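Local coordinates for protein aminopeptidase, putative (Trypanosoma brucei brucei, PDB 5NSM) that probably removes N-terminal amino acids such as leucine from peptides, as a metal-dependent aminopeptidase of the M17 family, at residues E373-L378 with G476-T481. Numbering follows the deposited sequence.
With MN (manganese (II) ion), chain N; MN (manganese (II) ion), chain O; BCT (bicarbonate ion), chain M.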
loop_
_atom_site.group_PDB
_atom_site.type_symbol
_atom_site.label_atom_id
_atom_site.label_comp_id
_atom_site.label_asym_id
_atom_site.label_seq_id
_atom_site.Cartn_x
_atom_site.Cartn_y
_atom_site.Cartn_z
ATOM N N GLU A 373 15.207 -15.350 -7.970
ATOM C CA GLU A 373 16.619 -15.820 -7.968
ATOM C C GLU A 373 16.760 -17.350 -8.136
ATOM O O GLU A 373 17.754 -17.839 -8.593
ATOM C CB GLU A 373 17.287 -15.389 -6.658
ATOM C CG GLU A 373 17.047 -16.253 -5.415
ATOM C CD GLU A 373 15.635 -16.266 -4.811
ATOM O OE1 GLU A 373 15.318 -17.304 -4.110
ATOM O OE2 GLU A 373 14.889 -15.230 -4.912
ATOM N N GLY A 374 15.751 -18.067 -7.678
ATOM C CA GLY A 374 15.792 -19.515 -7.591
ATOM C C GLY A 374 15.863 -20.174 -8.948
ATOM O O GLY A 374 16.673 -21.064 -9.190
ATOM N N ARG A 375 15.044 -19.681 -9.866
ATOM C CA ARG A 375 15.036 -20.209 -11.236
ATOM C C ARG A 375 16.389 -19.996 -11.899
ATOM O O ARG A 375 16.828 -20.790 -12.718
ATOM C CB ARG A 375 13.910 -19.612 -12.064
ATOM C CG ARG A 375 14.035 -18.133 -12.347
ATOM C CD ARG A 375 12.719 -17.549 -12.811
ATOM N NE ARG A 375 11.668 -17.620 -11.785
ATOM C CZ ARG A 375 10.444 -17.150 -11.901
ATOM N NH1 ARG A 375 10.073 -16.530 -13.005
ATOM N NH2 ARG A 375 9.576 -17.314 -10.913
ATOM N N ILE A 376 17.050 -18.916 -11.528
ATOM C CA ILE A 376 18.359 -18.590 -12.089
ATOM C C ILE A 376 19.428 -19.574 -11.605
ATOM O O ILE A 376 20.159 -20.142 -12.401
ATOM C CB ILE A 376 18.802 -17.151 -11.789
ATOM C CG1 ILE A 376 17.898 -16.174 -12.538
ATOM C CG2 ILE A 376 20.263 -16.931 -12.239
ATOM C CD1 ILE A 376 18.116 -14.715 -12.184
ATOM N N VAL A 377 19.506 -19.784 -10.296
ATOM C CA VAL A 377 20.546 -20.691 -9.763
ATOM C C VAL A 377 20.270 -22.117 -10.291
ATOM O O VAL A 377 21.204 -22.864 -10.566
ATOM C CB VAL A 377 20.722 -20.661 -8.234
ATOM C CG1 VAL A 377 20.968 -19.240 -7.769
ATOM C CG2 VAL A 377 19.540 -21.279 -7.493
ATOM N N LEU A 378 18.996 -22.465 -10.398
ATOM C CA LEU A 378 18.581 -23.799 -10.868
ATOM C C LEU A 378 18.878 -24.005 -12.342
ATOM O O LEU A 378 19.201 -25.102 -12.785
ATOM C CB LEU A 378 17.100 -24.065 -10.618
ATOM C CG LEU A 378 16.702 -24.274 -9.168
ATOM C CD1 LEU A 378 15.189 -24.169 -8.993
ATOM C CD2 LEU A 378 17.191 -25.630 -8.672
ATOM N N GLY A 476 9.022 -23.226 -13.743
ATOM C CA GLY A 476 9.484 -24.504 -14.254
ATOM C C GLY A 476 9.990 -24.390 -15.685
ATOM O O GLY A 476 11.106 -24.799 -15.996
ATOM N N TYR A 477 9.184 -23.771 -16.532
ATOM C CA TYR A 477 9.574 -23.548 -17.942
ATOM C C TYR A 477 10.953 -22.858 -18.067
ATOM O O TYR A 477 11.803 -23.286 -18.825
ATOM C CB TYR A 477 8.538 -22.729 -18.718
ATOM C CG TYR A 477 9.074 -22.281 -20.065
ATOM C CD1 TYR A 477 9.132 -23.163 -21.133
ATOM C CD2 TYR A 477 9.598 -20.988 -20.242
ATOM C CE1 TYR A 477 9.661 -22.777 -22.352
ATOM C CE2 TYR A 477 10.136 -20.609 -21.448
ATOM C CZ TYR A 477 10.148 -21.499 -22.504
ATOM O OH TYR A 477 10.696 -21.121 -23.700
ATOM N N PHE A 478 11.147 -21.801 -17.285
ATOM C CA PHE A 478 12.408 -21.033 -17.315
ATOM C C PHE A 478 13.604 -21.980 -17.141
ATOM O O PHE A 478 14.593 -21.890 -17.833
ATOM C CB PHE A 478 12.445 -19.939 -16.223
ATOM C CG PHE A 478 13.750 -19.197 -16.150
ATOM C CD1 PHE A 478 14.834 -19.730 -15.491
ATOM C CD2 PHE A 478 13.895 -17.946 -16.759
ATOM C CE1 PHE A 478 16.052 -19.053 -15.439
ATOM C CE2 PHE A 478 15.115 -17.269 -16.713
ATOM C CZ PHE A 478 16.194 -17.817 -16.049
ATOM N N ILE A 479 13.499 -22.835 -16.142
ATOM C CA ILE A 479 14.552 -23.767 -15.797
ATOM C C ILE A 479 14.849 -24.686 -16.976
ATOM O O ILE A 479 15.997 -24.974 -17.273
ATOM C CB ILE A 479 14.185 -24.594 -14.540
ATOM C CG1 ILE A 479 14.095 -23.688 -13.308
ATOM C CG2 ILE A 479 15.217 -25.683 -14.281
ATOM C CD1 ILE A 479 13.352 -24.299 -12.146
ATOM N N THR A 480 13.806 -25.153 -17.641
ATOM C CA THR A 480 13.969 -26.097 -18.773
ATOM C C THR A 480 14.719 -25.491 -19.949
ATOM O O THR A 480 15.402 -26.187 -20.680
ATOM C CB THR A 480 12.650 -26.693 -19.288
ATOM O OG1 THR A 480 11.866 -25.670 -19.898
ATOM C CG2 THR A 480 11.851 -27.322 -18.156
ATOM N N THR A 481 14.647 -24.175 -20.098
ATOM C CA THR A 481 15.383 -23.496 -21.192
ATOM C C THR A 481 16.909 -23.646 -21.068
ATOM O O THR A 481 17.635 -23.404 -22.011
ATOM C CB THR A 481 15.046 -21.990 -21.335
ATOM O OG1 THR A 481 15.454 -21.283 -20.161
ATOM C CG2 THR A 481 13.563 -21.779 -21.588
HETATM MN MN MN N . 13.178 -14.881 -4.085
HETATM MN MN MN O . 13.817 -17.762 -3.187
HETATM C C BCT M . 12.334 -17.815 -8.103
HETATM O O1 BCT M . 13.141 -17.850 -7.119
HETATM O O2 BCT M . 12.664 -18.119 -9.253
HETATM O O3 BCT M . 11.077 -17.445 -7.955
HETATM O O HOH W 1 11.980 -18.047 -2.325
#
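Arg375 lays the aliphatic part of its side chain over one face of the Phe478 ring, a CH-pi contact with Arg375 CG 3.9 Å from the centroid of the Phe478 ring and displaced toward the rim. Phenylalanine suits this place because its broad, apolar face accepts methylene groups, while the long arginine can rest its carbons there and still carry its charge onward. Phe478 CG stands anti to the backbone N (chi1 176°), which sends the ring across to helix 374-387. There Phe478 CE1 also comes within 3.3 Å of Arg375 O.

Purely apolar contacts extend the interface beyond this pair. Ile376 CG1 approaches Phe478 CZ at 4.2 Å, although its side chain sets off away from the other helix. Leu378 CD1 meets Ile479 CD1 at 3.7 Å; these branched chains fill the buried space between helix segments 374-378 and 476-480, whose axes run in nearly the same direction, 26° apart. No hydrogen bond links residues 373-378 with 476-481.

The polar contacts lie around Gly374 and Arg375, where a bicarbonate ion is bound. Arg375 bends at chi3 (64°), turning its guanidinium from the phenylalanine to the anion. Bicarbonate O2 accepts from both Arg375 N and NE, the latter at 2.8 Å, and NH2 adds a weak bond to O3. Gly374 N donates to O1; its lack of a side chain matters, since a CB would collide with that oxygen.

Next to the anion, Glu373 bridges the two manganese ions, OE2 binding one at 1.9 Å and OE1 the other; Lys289, Asp294, Asp312 and the carbonyl of Asp371 are among their other ligands, and a water binds the ion held by OE1. Helix 471-480 thus packs behind Arg375, one of the residues that hold the bicarbonate, in the two-metal, bicarbonate-containing active site characteristic of M17 leucyl aminopeptidases.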